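Local coordinates for adenosine monophosphate-protein transferase FICD homolog (Caenorhabditis elegans, PDB 5JJ6), which belongs to the Fic/DOC family and is a largely helical protein, present here as two chains, at residues 71-82 and 94-105; 218-226 and 275-283. All blocks are in the same frame, centred on the assembly; numbering follows the deposited sequence.

From the N terminus the chain first runs through an array of helices. Contact 1 closes early in it, pairing 71-82, on helix 71-84, with 94-105, near the start of the long helix 89-120; 11 residues separate the segments. It thus joins two helices of the N-terminal part. Contact 2 opens later, inside the Fic/DOC family region, and ties a helix end to a loop. It brings 275-283, where helix 263-277 ends, back to 218-226, between helices 202-213 and 239-254. The 48 residues it encloses are mostly helical. The two loops follow in series and neither nest nor cross. The centres of contact 1 and contact 2 are about 37 Å apart, on opposite sides of the chain's centre.

Contact 1 of 2, residues 71-82 and 94-105; sequences LVEADQCYVKAL and LRARTTPLVSAI
Y78 and L94 meet ring face to methylene in a steeply crossed antiparallel helical hairpin, consistent with the tetratricopeptide-type N-terminal helices of FICD relatives. The segment axes of 71-82 and 94-105 approach to 9.3 Å, their N-to-C directions 136° apart. L94 CB stands over the centre of the Y78 ring, 3.5 Å from its centroid, in a CH-pi contact, and T98 CG2 touches the ring edge at CE2. Tyrosine suits the place because its flat face takes the leucine while its OH hydrogen-bonds to E66 on helix 55-67.

D75 is the knob in a hole formed by R95, T98, T99 and V102. With CG anti to the backbone N (chi1 173°), the carboxylate lies against the second helix, OD2 being 3.1 Å from T98 OG1. The other oxygen, OD1, makes a salt bridge to R327, so this buried acid is probably stabilised in its charged form. Closer to its own backbone, D75 CB rests 3.7 Å from V102 CG1.

R95 bends at chi3 (78°), its CD passing V79 CG2 and L82 CD2 lying against one guanidinium face, toward its rim; a long arginine can thus be apolar along its stem and charged at its end. Towards the N terminus of 71-82 branched aliphatic chains take over, V72 CG2 against I105 CD1 and L71 CD2 on L101 CD1 at 3.6 Å.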
ATOM      1  N   LEU B  71      44.690  -8.681 -15.816  1.00 43.28           N
ATOM      2  CA  LEU B  71      44.288  -8.451 -17.174  1.00 39.55           C
ATOM      3  C   LEU B  71      42.914  -7.804 -17.241  1.00 40.55           C
ATOM      4  O   LEU B  71      42.726  -6.807 -17.927  1.00 47.00           O
ATOM      5  CB  LEU B  71      44.296  -9.772 -17.928  1.00 39.87           C
ATOM      6  CG  LEU B  71      44.736  -9.774 -19.376  1.00 41.68           C
ATOM      7  CD1 LEU B  71      45.984  -8.920 -19.568  1.00 38.63           C
ATOM      8  CD2 LEU B  71      45.017 -11.212 -19.712  1.00 49.51           C
ATOM      9  N   VAL B  72      41.958  -8.350 -16.499  1.00 44.80           N
ATOM     10  CA  VAL B  72      40.587  -7.863 -16.572  1.00 42.90           C
ATOM     11  C   VAL B  72      40.517  -6.432 -16.052  1.00 45.89           C
ATOM     12  O   VAL B  72      39.782  -5.590 -16.591  1.00 50.30           O
ATOM     13  CB  VAL B  72      39.626  -8.776 -15.777  1.00 36.96           C
ATOM     14  CG1 VAL B  72      38.200  -8.250 -15.835  1.00 33.97           C
ATOM     15  CG2 VAL B  72      39.680 -10.188 -16.326  1.00 35.35           C
ATOM     16  N   GLU B  73      41.337  -6.123 -15.057  1.00 42.84           N
ATOM     17  CA  GLU B  73      41.329  -4.777 -14.529  1.00 47.65           C
ATOM     18  C   GLU B  73      42.024  -3.796 -15.494  1.00 47.65           C
ATOM     19  O   GLU B  73      41.578  -2.647 -15.672  1.00 42.00           O
ATOM     20  CB  GLU B  73      41.974  -4.745 -13.144  1.00 50.02           C
ATOM     21  CG  GLU B  73      41.597  -3.481 -12.394  1.00 62.59           C
ATOM     22  CD  GLU B  73      40.086  -3.368 -12.191  1.00 69.13           C
ATOM     23  OE1 GLU B  73      39.399  -4.423 -12.138  1.00 66.46           O
ATOM     24  OE2 GLU B  73      39.583  -2.218 -12.138  1.00 63.74           O
ATOM     25  N   ALA B  74      43.085  -4.266 -16.144  1.00 46.90           N
ATOM     26  CA  ALA B  74      43.803  -3.457 -17.122  1.00 46.90           C
ATOM     27  C   ALA B  74      42.866  -3.062 -18.256  1.00 46.07           C
ATOM     28  O   ALA B  74      42.737  -1.868 -18.623  1.00 44.77           O
ATOM     29  CB  ALA B  74      44.987  -4.211 -17.663  1.00 48.21           C
ATOM     30  N   ASP B  75      42.227  -4.085 -18.817  1.00 41.92           N
ATOM     31  CA  ASP B  75      41.208  -3.891 -19.834  1.00 40.96           C
ATOM     32  C   ASP B  75      40.130  -2.893 -19.368  1.00 39.58           C
ATOM     33  O   ASP B  75      39.704  -2.031 -20.128  1.00 38.95           O
ATOM     34  CB  ASP B  75      40.585  -5.231 -20.201  1.00 36.91           C
ATOM     35  CG  ASP B  75      39.409  -5.086 -21.122  1.00 44.44           C
ATOM     36  OD1 ASP B  75      38.285  -4.842 -20.616  1.00 48.50           O
ATOM     37  OD2 ASP B  75      39.599  -5.222 -22.348  1.00 47.22           O
ATOM     38  N   GLN B  76      39.704  -3.000 -18.113  1.00 42.42           N
ATOM     39  CA  GLN B  76      38.721  -2.049 -17.565  1.00 42.32           C
ATOM     40  C   GLN B  76      39.204  -0.590 -17.580  1.00 39.17           C
ATOM     41  O   GLN B  76      38.430   0.335 -17.905  1.00 34.99           O
ATOM     42  CB  GLN B  76      38.317  -2.492 -16.162  1.00 38.59           C
ATOM     43  CG  GLN B  76      37.246  -3.534 -16.258  1.00 37.53           C
ATOM     44  CD  GLN B  76      36.040  -3.006 -17.010  1.00 38.27           C
ATOM     45  OE1 GLN B  76      35.436  -2.025 -16.586  1.00 49.71           O
ATOM     46  NE2 GLN B  76      35.709  -3.618 -18.144  1.00 37.52           N
ATOM     47  N   CYS B  77      40.461  -0.389 -17.190  1.00 38.69           N
ATOM     48  CA  CYS B  77      41.094   0.918 -17.315  1.00 39.39           C
ATOM     49  C   CYS B  77      41.047   1.452 -18.754  1.00 40.79           C
ATOM     50  O   CYS B  77      40.687   2.617 -18.977  1.00 38.92           O
ATOM     51  CB  CYS B  77      42.552   0.866 -16.850  1.00 42.00           C
ATOM     52  SG  CYS B  77      42.789   0.746 -15.071  1.00 54.36           S
ATOM     53  N   TYR B  78      41.430   0.615 -19.724  1.00 38.69           N
ATOM     54  CA  TYR B  78      41.439   1.071 -21.121  1.00 34.05           C
ATOM     55  C   TYR B  78      40.029   1.419 -21.596  1.00 36.22           C
ATOM     56  O   TYR B  78      39.825   2.420 -22.290  1.00 37.90           O
ATOM     57  CB  TYR B  78      42.053   0.025 -22.045  1.00 33.93           C
ATOM     58  CG  TYR B  78      43.454  -0.389 -21.664  1.00 36.06           C
ATOM     59  CD1 TYR B  78      44.336   0.516 -21.092  1.00 36.98           C
ATOM     60  CD2 TYR B  78      43.892  -1.698 -21.872  1.00 35.42           C
ATOM     61  CE1 TYR B  78      45.615   0.132 -20.734  1.00 40.57           C
ATOM     62  CE2 TYR B  78      45.160  -2.087 -21.524  1.00 37.31           C
ATOM     63  CZ  TYR B  78      46.016  -1.170 -20.954  1.00 40.89           C
ATOM     64  OH  TYR B  78      47.278  -1.560 -20.594  1.00 45.65           O
ATOM     65  N   VAL B  79      39.054   0.604 -21.209  1.00 33.53           N
ATOM     66  CA  VAL B  79      37.677   0.851 -21.609  1.00 33.39           C
ATOM     67  C   VAL B  79      37.180   2.186 -21.060  1.00 35.10           C
ATOM     68  O   VAL B  79      36.545   2.966 -21.792  1.00 34.50           O
ATOM     69  CB  VAL B  79      36.735  -0.275 -21.143  1.00 35.84           C
ATOM     70  CG1 VAL B  79      35.277   0.093 -21.431  1.00 33.17           C
ATOM     71  CG2 VAL B  79      37.104  -1.602 -21.815  1.00 35.93           C
ATOM     72  N   LYS B  80      37.479   2.466 -19.788  1.00 33.70           N
ATOM     73  CA  LYS B  80      37.112   3.764 -19.221  1.00 33.50           C
ATOM     74  C   LYS B  80      37.830   4.946 -19.889  1.00 39.04           C
ATOM     75  O   LYS B  80      37.212   5.991 -20.149  1.00 37.33           O
ATOM     76  CB  LYS B  80      37.368   3.787 -17.717  1.00 40.87           C
ATOM     77  CG  LYS B  80      36.133   3.361 -16.924  1.00 49.62           C
ATOM     78  CD  LYS B  80      36.406   3.066 -15.460  1.00 50.71           C
ATOM     79  CE  LYS B  80      36.370   4.307 -14.604  1.00 46.70           C
ATOM     80  NZ  LYS B  80      36.280   3.875 -13.173  1.00 39.36           N
ATOM     81  N   ALA B  81      39.125   4.787 -20.166  1.00 36.83           N
ATOM     82  CA  ALA B  81      39.874   5.838 -20.835  1.00 35.68           C
ATOM     83  C   ALA B  81      39.262   6.148 -22.200  1.00 37.45           C
ATOM     84  O   ALA B  81      39.072   7.309 -22.573  1.00 40.16           O
ATOM     85  CB  ALA B  81      41.320   5.446 -20.977  1.00 35.52           C
ATOM     86  N   LEU B  82      38.944   5.114 -22.956  1.00 37.44           N
ATOM     87  CA  LEU B  82      38.389   5.357 -24.273  1.00 36.25           C
ATOM     88  C   LEU B  82      36.985   5.951 -24.159  1.00 36.33           C
ATOM     89  O   LEU B  82      36.586   6.763 -24.992  1.00 36.61           O
ATOM     90  CB  LEU B  82      38.370   4.067 -25.092  1.00 31.00           C
ATOM     91  CG  LEU B  82      37.703   4.113 -26.464  1.00 36.92           C
ATOM     92  CD1 LEU B  82      38.418   5.055 -27.442  1.00 33.64           C
ATOM     93  CD2 LEU B  82      37.579   2.693 -27.022  1.00 39.13           C
ATOM     94  N   LEU B  94      45.683  -0.446 -26.956  1.00 36.94           N
ATOM     95  CA  LEU B  94      45.897  -1.260 -25.761  1.00 38.47           C
ATOM     96  C   LEU B  94      44.716  -2.242 -25.588  1.00 39.48           C
ATOM     97  O   LEU B  94      44.905  -3.480 -25.441  1.00 38.83           O
ATOM     98  CB  LEU B  94      46.091  -0.361 -24.540  1.00 33.69           C
ATOM     99  CG  LEU B  94      47.411   0.432 -24.567  1.00 35.53           C
ATOM    100  CD1 LEU B  94      47.452   1.557 -23.533  1.00 35.01           C
ATOM    101  CD2 LEU B  94      48.607  -0.494 -24.371  1.00 28.71           C
ATOM    102  N   ARG B  95      43.507  -1.707 -25.722  1.00 33.55           N
ATOM    103  CA  ARG B  95      42.321  -2.525 -25.602  1.00 37.36           C
ATOM    104  C   ARG B  95      42.354  -3.617 -26.661  1.00 41.03           C
ATOM    105  O   ARG B  95      41.971  -4.760 -26.391  1.00 45.09           O
ATOM    106  CB  ARG B  95      41.054  -1.673 -25.729  1.00 33.92           C
ATOM    107  CG  ARG B  95      39.826  -2.359 -25.178  1.00 40.86           C
ATOM    108  CD  ARG B  95      38.554  -1.557 -25.371  1.00 47.13           C
ATOM    109  NE  ARG B  95      38.013  -1.625 -26.724  1.00 52.16           N
ATOM    110  CZ  ARG B  95      36.866  -1.052 -27.093  1.00 67.75           C
ATOM    111  NH1 ARG B  95      36.145  -0.354 -26.212  1.00 57.81           N
ATOM    112  NH2 ARG B  95      36.445  -1.157 -28.350  1.00 66.39           N
ATOM    113  N   ALA B  96      42.862  -3.281 -27.845  1.00 42.74           N
ATOM    114  CA  ALA B  96      42.943  -4.241 -28.952  1.00 43.86           C
ATOM    115  C   ALA B  96      43.741  -5.476 -28.547  1.00 47.48           C
ATOM    116  O   ALA B  96      43.431  -6.594 -28.978  1.00 44.60           O
ATOM    117  CB  ALA B  96      43.563  -3.602 -30.173  1.00 37.07           C
ATOM    118  N   ARG B  97      44.753  -5.282 -27.701  1.00 47.77           N
ATOM    119  CA  ARG B  97      45.502  -6.450 -27.232  1.00 43.38           C
ATOM    120  C   ARG B  97      44.728  -7.192 -26.157  1.00 46.22           C
ATOM    121  O   ARG B  97      44.658  -8.418 -26.155  1.00 46.92           O
ATOM    122  CB  ARG B  97      46.863  -6.050 -26.655  1.00 47.63           C
ATOM    123  CG  ARG B  97      47.963  -5.800 -27.675  1.00 53.79           C
ATOM    124  CD  ARG B  97      49.019  -4.825 -27.155  1.00 49.37           C
ATOM    125  NE  ARG B  97      49.589  -5.264 -25.888  1.00 51.42           N
ATOM    126  CZ  ARG B  97      49.206  -4.812 -24.696  1.00 55.08           C
ATOM    127  NH1 ARG B  97      48.239  -3.904 -24.595  1.00 52.02           N
ATOM    128  NH2 ARG B  97      49.791  -5.274 -23.601  1.00 56.73           N
ATOM    129  N   THR B  98      44.113  -6.450 -25.246  1.00 49.72           N
ATOM    130  CA  THR B  98      43.505  -7.110 -24.078  1.00 40.71           C
ATOM    131  C   THR B  98      42.195  -7.874 -24.327  1.00 44.91           C
ATOM    132  O   THR B  98      41.928  -8.874 -23.667  1.00 47.58           O
ATOM    133  CB  THR B  98      43.229  -6.099 -22.986  1.00 33.30           C
ATOM    134  OG1 THR B  98      42.427  -5.044 -23.518  1.00 36.31           O
ATOM    135  CG2 THR B  98      44.518  -5.522 -22.462  1.00 39.41           C
ATOM    136  N   THR B  99      41.389  -7.412 -25.274  1.00 42.49           N
ATOM    137  CA  THR B  99      40.017  -7.897 -25.426  1.00 42.85           C
ATOM    138  C   THR B  99      39.813  -9.432 -25.610  1.00 48.20           C
ATOM    139  O   THR B  99      39.025 -10.035 -24.867  1.00 47.23           O
ATOM    140  CB  THR B  99      39.349  -7.136 -26.600  1.00 45.17           C
ATOM    141  OG1 THR B  99      39.114  -5.785 -26.201  1.00 50.99           O
ATOM    142  CG2 THR B  99      38.039  -7.768 -27.010  1.00 44.56           C
ATOM    143  N   PRO B 100      40.510 -10.076 -26.580  1.00 52.15           N
ATOM    144  CA  PRO B 100      40.253 -11.517 -26.764  1.00 48.96           C
ATOM    145  C   PRO B 100      40.645 -12.379 -25.544  1.00 45.73           C
ATOM    146  O   PRO B 100      39.970 -13.379 -25.234  1.00 51.03           O
ATOM    147  CB  PRO B 100      41.089 -11.869 -28.000  1.00 48.22           C
ATOM    148  CG  PRO B 100      42.125 -10.838 -28.077  1.00 47.30           C
ATOM    149  CD  PRO B 100      41.531  -9.580 -27.522  1.00 46.57           C
ATOM    150  N   LEU B 101      41.709 -11.989 -24.853  1.00 40.96           N
ATOM    151  CA  LEU B 101      42.080 -12.653 -23.606  1.00 46.54           C
ATOM    152  C   LEU B 101      40.966 -12.574 -22.544  1.00 50.70           C
ATOM    153  O   LEU B 101      40.560 -13.603 -21.975  1.00 53.04           O
ATOM    154  CB  LEU B 101      43.369 -12.059 -23.038  1.00 46.74           C
ATOM    155  CG  LEU B 101      44.631 -12.101 -23.908  1.00 45.81           C
ATOM    156  CD1 LEU B 101      45.787 -11.431 -23.182  1.00 40.82           C
ATOM    157  CD2 LEU B 101      44.994 -13.528 -24.305  1.00 41.91           C
ATOM    158  N   VAL B 102      40.469 -11.366 -22.271  1.00 46.50           N
ATOM    159  CA  VAL B 102      39.400 -11.235 -21.284  1.00 49.33           C
ATOM    160  C   VAL B 102      38.151 -12.007 -21.732  1.00 47.35           C
ATOM    161  O   VAL B 102      37.427 -12.521 -20.880  1.00 50.64           O
ATOM    162  CB  VAL B 102      39.038  -9.756 -20.946  1.00 45.74           C
ATOM    163  CG1 VAL B 102      40.291  -8.911 -20.755  1.00 41.44           C
ATOM    164  CG2 VAL B 102      38.131  -9.164 -21.979  1.00 53.17           C
ATOM    165  N   SER B 103      37.888 -12.091 -23.038  1.00 42.77           N
ATOM    166  CA  SER B 103      36.771 -12.927 -23.505  1.00 47.33           C
ATOM    167  C   SER B 103      36.961 -14.385 -23.105  1.00 50.87           C
ATOM    168  O   SER B 103      36.001 -15.051 -22.680  1.00 50.63           O
ATOM    169  CB  SER B 103      36.597 -12.859 -25.026  1.00 42.80           C
ATOM    170  OG  SER B 103      36.079 -11.613 -25.440  1.00 54.18           O
ATOM    171  N   ALA B 104      38.193 -14.883 -23.248  1.00 47.13           N
ATOM    172  CA  ALA B 104      38.488 -16.259 -22.845  1.00 44.13           C
ATOM    173  C   ALA B 104      38.232 -16.469 -21.342  1.00 47.79           C
ATOM    174  O   ALA B 104      37.509 -17.402 -20.916  1.00 49.42           O
ATOM    175  CB  ALA B 104      39.921 -16.602 -23.193  1.00 42.75           C
ATOM    176  N   ILE B 105      38.822 -15.567 -20.557  1.00 47.53           N
ATOM    177  CA  ILE B 105      38.690 -15.552 -19.104  1.00 46.74           C
ATOM    178  C   ILE B 105      37.222 -15.573 -18.655  1.00 49.39           C
ATOM    179  O   ILE B 105      36.811 -16.404 -17.826  1.00 49.46           O
ATOM    180  CB  ILE B 105      39.392 -14.320 -18.515  1.00 45.43           C
ATOM    181  CG1 ILE B 105      40.890 -14.385 -18.817  1.00 41.29           C
ATOM    182  CG2 ILE B 105      39.149 -14.229 -17.013  1.00 42.75           C
ATOM    183  CD1 ILE B 105      41.680 -13.183 -18.346  1.00 40.04           C
TER

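Contact 2 of 2, residues 218-226 and 275-283; sequences PVEAGRIRT and VLVHPFTDG. With SO4 (sulfate ion), chain D.
R225 grips the end of helix 263-277 and the residues after it with its backbone and its side chain. Its backbone N donates to P279 O at 2.9 Å, and NE donates to H278 O at 2.8 Å, the acceptor close to the guanidinium plane. A weak, longer bond runs from NH1 to V277 O. An extended arginine suits the place because its side chain can reach two carbonyls where helix 263-277 ends. H278 leaves the helix with positive phi, and its CE1 lies over one guanidinium face, 3.6 Å from R225 NH1, the two planes 22° apart.

Beside this, T281 CG2 packs on R225 CB at 3.7 Å and approaches E220 OE1, while R223 O sits at the edge of the F280 ring, 3.7 Å from CD1.

Behind this first shell, H209 joins both segments: ND1 accepts from G222 N, NE2 bonds to D282 O, and the ring stacks with F280. The sequence from H278 onward is the HPFxDGNGR signature of Fic proteins, and a sulfate ion is held by R286, G285 N and, weakly, G283 N, at the start of helix 284-297. Helix 202-213 lies against F280, and helix 239-254 packs on I224 and P279.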
ATOM      1  N   PRO B 218       0.720   2.100  -2.078  1.00 54.89           N
ATOM      2  CA  PRO B 218      -0.323   1.373  -2.815  1.00 58.12           C
ATOM      3  C   PRO B 218      -0.856   2.089  -4.058  1.00 51.73           C
ATOM      4  O   PRO B 218      -1.226   1.434  -5.028  1.00 51.59           O
ATOM      5  CB  PRO B 218      -1.428   1.203  -1.766  1.00 49.76           C
ATOM      6  CG  PRO B 218      -1.172   2.261  -0.775  1.00 47.81           C
ATOM      7  CD  PRO B 218       0.301   2.419  -0.706  1.00 45.63           C
ATOM      8  N   VAL B 219      -0.892   3.411  -4.030  1.00 50.20           N
ATOM      9  CA  VAL B 219      -1.427   4.163  -5.154  1.00 58.02           C
ATOM     10  C   VAL B 219      -0.567   3.965  -6.424  1.00 61.50           C
ATOM     11  O   VAL B 219      -1.083   3.977  -7.545  1.00 58.86           O
ATOM     12  CB  VAL B 219      -1.581   5.669  -4.779  1.00 57.97           C
ATOM     13  CG1 VAL B 219      -0.375   6.167  -3.984  1.00 67.92           C
ATOM     14  CG2 VAL B 219      -1.839   6.529  -6.009  1.00 60.99           C
ATOM     15  N   GLU B 220       0.735   3.752  -6.241  1.00 63.83           N
ATOM     16  CA  GLU B 220       1.672   3.630  -7.362  1.00 61.65           C
ATOM     17  C   GLU B 220       1.992   2.190  -7.784  1.00 53.15           C
ATOM     18  O   GLU B 220       2.568   1.972  -8.840  1.00 55.38           O
ATOM     19  CB  GLU B 220       2.980   4.349  -7.017  1.00 64.35           C
ATOM     20  CG  GLU B 220       2.825   5.854  -6.834  1.00 69.49           C
ATOM     21  CD  GLU B 220       2.676   6.612  -8.150  1.00 83.67           C
ATOM     22  OE1 GLU B 220       2.679   5.971  -9.230  1.00 85.98           O
ATOM     23  OE2 GLU B 220       2.536   7.856  -8.099  1.00 88.73           O
ATOM     24  N   ALA B 221       1.629   1.214  -6.959  1.00 55.97           N
ATOM     25  CA  ALA B 221       2.007  -0.184  -7.189  1.00 54.37           C
ATOM     26  C   ALA B 221       1.360  -0.835  -8.409  1.00 52.09           C
ATOM     27  O   ALA B 221       0.154  -0.755  -8.612  1.00 49.51           O
ATOM     28  CB  ALA B 221       1.691  -1.006  -5.953  1.00 54.93           C
ATOM     29  N   GLY B 222       2.188  -1.508  -9.201  1.00 54.91           N
ATOM     30  CA  GLY B 222       1.748  -2.179 -10.413  1.00 55.30           C
ATOM     31  C   GLY B 222       1.264  -1.180 -11.445  1.00 60.46           C
ATOM     32  O   GLY B 222       0.557  -1.528 -12.401  1.00 57.85           O
ATOM     33  N   ARG B 223       1.689   0.066 -11.276  1.00 54.76           N
ATOM     34  CA  ARG B 223       1.210   1.123 -12.131  1.00 54.25           C
ATOM     35  C   ARG B 223       2.364   1.854 -12.787  1.00 59.12           C
ATOM     36  O   ARG B 223       3.317   2.299 -12.140  1.00 58.69           O
ATOM     37  CB  ARG B 223       0.346   2.102 -11.333  1.00 59.49           C
ATOM     38  CG  ARG B 223       0.262   3.498 -11.934  1.00 68.80           C
ATOM     39  CD  ARG B 223      -0.661   4.410 -11.128  1.00 82.26           C
ATOM     40  NE  ARG B 223      -0.738   5.747 -11.713  1.00 94.20           N
ATOM     41  CZ  ARG B 223      -1.645   6.122 -12.614  1.00 99.25           C
ATOM     42  NH1 ARG B 223      -2.568   5.262 -13.036  1.00 94.27           N
ATOM     43  NH2 ARG B 223      -1.630   7.359 -13.094  1.00102.86           N
ATOM     44  N   ILE B 224       2.232   1.968 -14.098  1.00 58.84           N
ATOM     45  CA  ILE B 224       3.199   2.600 -14.960  1.00 53.58           C
ATOM     46  C   ILE B 224       3.130   4.102 -14.816  1.00 56.70           C
ATOM     47  O   ILE B 224       2.045   4.673 -14.711  1.00 68.14           O
ATOM     48  CB  ILE B 224       2.959   2.167 -16.417  1.00 59.67           C
ATOM     49  CG1 ILE B 224       3.354   0.695 -16.564  1.00 52.76           C
ATOM     50  CG2 ILE B 224       3.685   3.075 -17.406  1.00 58.94           C
ATOM     51  CD1 ILE B 224       4.006   0.367 -17.865  1.00 63.30           C
ATOM     52  N   ARG B 225       4.292   4.739 -14.793  1.00 55.73           N
ATOM     53  CA  ARG B 225       4.365   6.185 -14.675  1.00 63.34           C
ATOM     54  C   ARG B 225       3.722   6.831 -15.902  1.00 74.52           C
ATOM     55  O   ARG B 225       3.827   6.310 -17.023  1.00 69.46           O
ATOM     56  CB  ARG B 225       5.822   6.620 -14.515  1.00 57.21           C
ATOM     57  CG  ARG B 225       6.680   6.346 -15.734  1.00 52.47           C
ATOM     58  CD  ARG B 225       8.106   6.772 -15.495  1.00 53.20           C
ATOM     59  NE  ARG B 225       8.997   6.314 -16.555  1.00 60.36           N
ATOM     60  CZ  ARG B 225       9.204   6.967 -17.696  1.00 59.27           C
ATOM     61  NH1 ARG B 225      10.025   6.463 -18.601  1.00 57.59           N
ATOM     62  NH2 ARG B 225       8.601   8.128 -17.928  1.00 62.93           N
ATOM     63  N   THR B 226       3.047   7.959 -15.692  1.00 81.50           N
ATOM     64  CA  THR B 226       2.347   8.626 -16.792  1.00 93.27           C
ATOM     65  C   THR B 226       2.965   9.967 -17.169  1.00 86.78           C
ATOM     66  O   THR B 226       3.221  10.222 -18.346  1.00 94.54           O
ATOM     67  CB  THR B 226       0.858   8.850 -16.454  1.00 92.47           C
ATOM     68  N   VAL B 275      15.993  -1.346 -15.782  1.00 35.23           N
ATOM     69  CA  VAL B 275      16.445  -0.176 -15.047  1.00 38.11           C
ATOM     70  C   VAL B 275      16.525   1.059 -15.948  1.00 43.68           C
ATOM     71  O   VAL B 275      16.253   2.173 -15.506  1.00 45.15           O
ATOM     72  CB  VAL B 275      17.824  -0.416 -14.405  1.00 41.52           C
ATOM     73  CG1 VAL B 275      18.454   0.911 -13.960  1.00 42.97           C
ATOM     74  CG2 VAL B 275      17.708  -1.383 -13.233  1.00 38.91           C
ATOM     75  N   LEU B 276      16.869   0.863 -17.219  1.00 43.76           N
ATOM     76  CA  LEU B 276      16.975   1.998 -18.119  1.00 44.34           C
ATOM     77  C   LEU B 276      15.635   2.501 -18.652  1.00 45.76           C
ATOM     78  O   LEU B 276      15.449   3.710 -18.783  1.00 52.76           O
ATOM     79  CB  LEU B 276      17.912   1.673 -19.284  1.00 49.58           C
ATOM     80  CG  LEU B 276      19.155   2.570 -19.189  1.00 50.14           C
ATOM     81  CD1 LEU B 276      19.906   2.305 -17.872  1.00 46.06           C
ATOM     82  CD2 LEU B 276      20.070   2.377 -20.385  1.00 49.76           C
ATOM     83  N   VAL B 277      14.697   1.609 -18.944  1.00 42.41           N
ATOM     84  CA  VAL B 277      13.351   2.072 -19.285  1.00 43.75           C
ATOM     85  C   VAL B 277      12.708   2.768 -18.077  1.00 46.87           C
ATOM     86  O   VAL B 277      12.076   3.821 -18.216  1.00 46.96           O
ATOM     87  CB  VAL B 277      12.434   0.912 -19.733  1.00 43.65           C
ATOM     88  CG1 VAL B 277      11.033   1.420 -20.013  1.00 45.09           C
ATOM     89  CG2 VAL B 277      12.984   0.241 -20.954  1.00 44.89           C
ATOM     90  N   HIS B 278      12.900   2.163 -16.902  1.00 46.17           N
ATOM     91  CA  HIS B 278      12.352   2.610 -15.607  1.00 48.28           C
ATOM     92  C   HIS B 278      10.870   3.033 -15.706  1.00 45.34           C
ATOM     93  O   HIS B 278      10.533   4.211 -15.613  1.00 46.19           O
ATOM     94  CB  HIS B 278      13.235   3.704 -14.957  1.00 46.30           C
ATOM     95  CG  HIS B 278      13.306   4.997 -15.706  1.00 58.16           C
ATOM     96  ND1 HIS B 278      12.416   6.028 -15.492  1.00 62.64           N
ATOM     97  CD2 HIS B 278      14.191   5.449 -16.629  1.00 62.26           C
ATOM     98  CE1 HIS B 278      12.733   7.049 -16.271  1.00 63.01           C
ATOM     99  NE2 HIS B 278      13.805   6.725 -16.970  1.00 64.34           N
ATOM    100  N   PRO B 279       9.985   2.041 -15.908  1.00 41.64           N
ATOM    101  CA  PRO B 279       8.550   2.187 -16.198  1.00 44.38           C
ATOM    102  C   PRO B 279       7.685   2.543 -14.981  1.00 48.83           C
ATOM    103  O   PRO B 279       6.485   2.802 -15.110  1.00 49.00           O
ATOM    104  CB  PRO B 279       8.167   0.806 -16.724  1.00 47.47           C
ATOM    105  CG  PRO B 279       9.122  -0.119 -16.047  1.00 42.50           C
ATOM    106  CD  PRO B 279      10.404   0.627 -15.914  1.00 37.54           C
ATOM    107  N   PHE B 280       8.291   2.533 -13.803  1.00 49.11           N
ATOM    108  CA  PHE B 280       7.576   2.855 -12.585  1.00 45.20           C
ATOM    109  C   PHE B 280       8.086   4.165 -12.011  1.00 48.84           C
ATOM    110  O   PHE B 280       9.202   4.578 -12.313  1.00 50.80           O
ATOM    111  CB  PHE B 280       7.733   1.729 -11.564  1.00 43.05           C
ATOM    112  CG  PHE B 280       7.447   0.371 -12.116  1.00 39.92           C
ATOM    113  CD1 PHE B 280       6.145  -0.009 -12.403  1.00 41.17           C
ATOM    114  CD2 PHE B 280       8.470  -0.535 -12.322  1.00 38.77           C
ATOM    115  CE1 PHE B 280       5.867  -1.255 -12.904  1.00 40.11           C
ATOM    116  CE2 PHE B 280       8.204  -1.793 -12.820  1.00 39.97           C
ATOM    117  CZ  PHE B 280       6.896  -2.155 -13.113  1.00 42.22           C
ATOM    118  N   THR B 281       7.263   4.829 -11.201  1.00 50.84           N
ATOM    119  CA  THR B 281       7.691   6.037 -10.497  1.00 45.00           C
ATOM    120  C   THR B 281       8.747   5.691  -9.444  1.00 45.44           C
ATOM    121  O   THR B 281       9.697   6.436  -9.245  1.00 50.33           O
ATOM    122  CB  THR B 281       6.524   6.741  -9.821  1.00 50.84           C
ATOM    123  OG1 THR B 281       6.053   5.928  -8.739  1.00 73.61           O
ATOM    124  CG2 THR B 281       5.388   6.963 -10.809  1.00 55.11           C
ATOM    125  N   ASP B 282       8.578   4.556  -8.770  1.00 45.63           N
ATOM    126  CA  ASP B 282       9.581   4.064  -7.825  1.00 44.96           C
ATOM    127  C   ASP B 282       9.566   2.542  -7.793  1.00 47.27           C
ATOM    128  O   ASP B 282       8.701   1.911  -8.413  1.00 47.60           O
ATOM    129  CB  ASP B 282       9.352   4.630  -6.418  1.00 36.81           C
ATOM    130  N   GLY B 283      10.544   1.956  -7.104  1.00 43.30           N
ATOM    131  CA  GLY B 283      10.639   0.509  -7.003  1.00 44.45           C
ATOM    132  C   GLY B 283      11.285  -0.167  -8.208  1.00 44.60           C
ATOM    133  O   GLY B 283      11.290  -1.404  -8.307  1.00 40.43           O
TER
HETATM  134  S   SO4 D 601      14.237   1.565  -6.005  1.00 57.66           S
HETATM  135  O1  SO4 D 601      15.567   1.404  -5.402  1.00 40.73           O
HETATM  136  O2  SO4 D 601      14.296   2.250  -7.318  1.00 49.47           O
HETATM  137  O3  SO4 D 601      13.326   2.356  -5.155  1.00 45.29           O
HETATM  138  O4  SO4 D 601      13.753   0.186  -6.156  1.00 44.57           O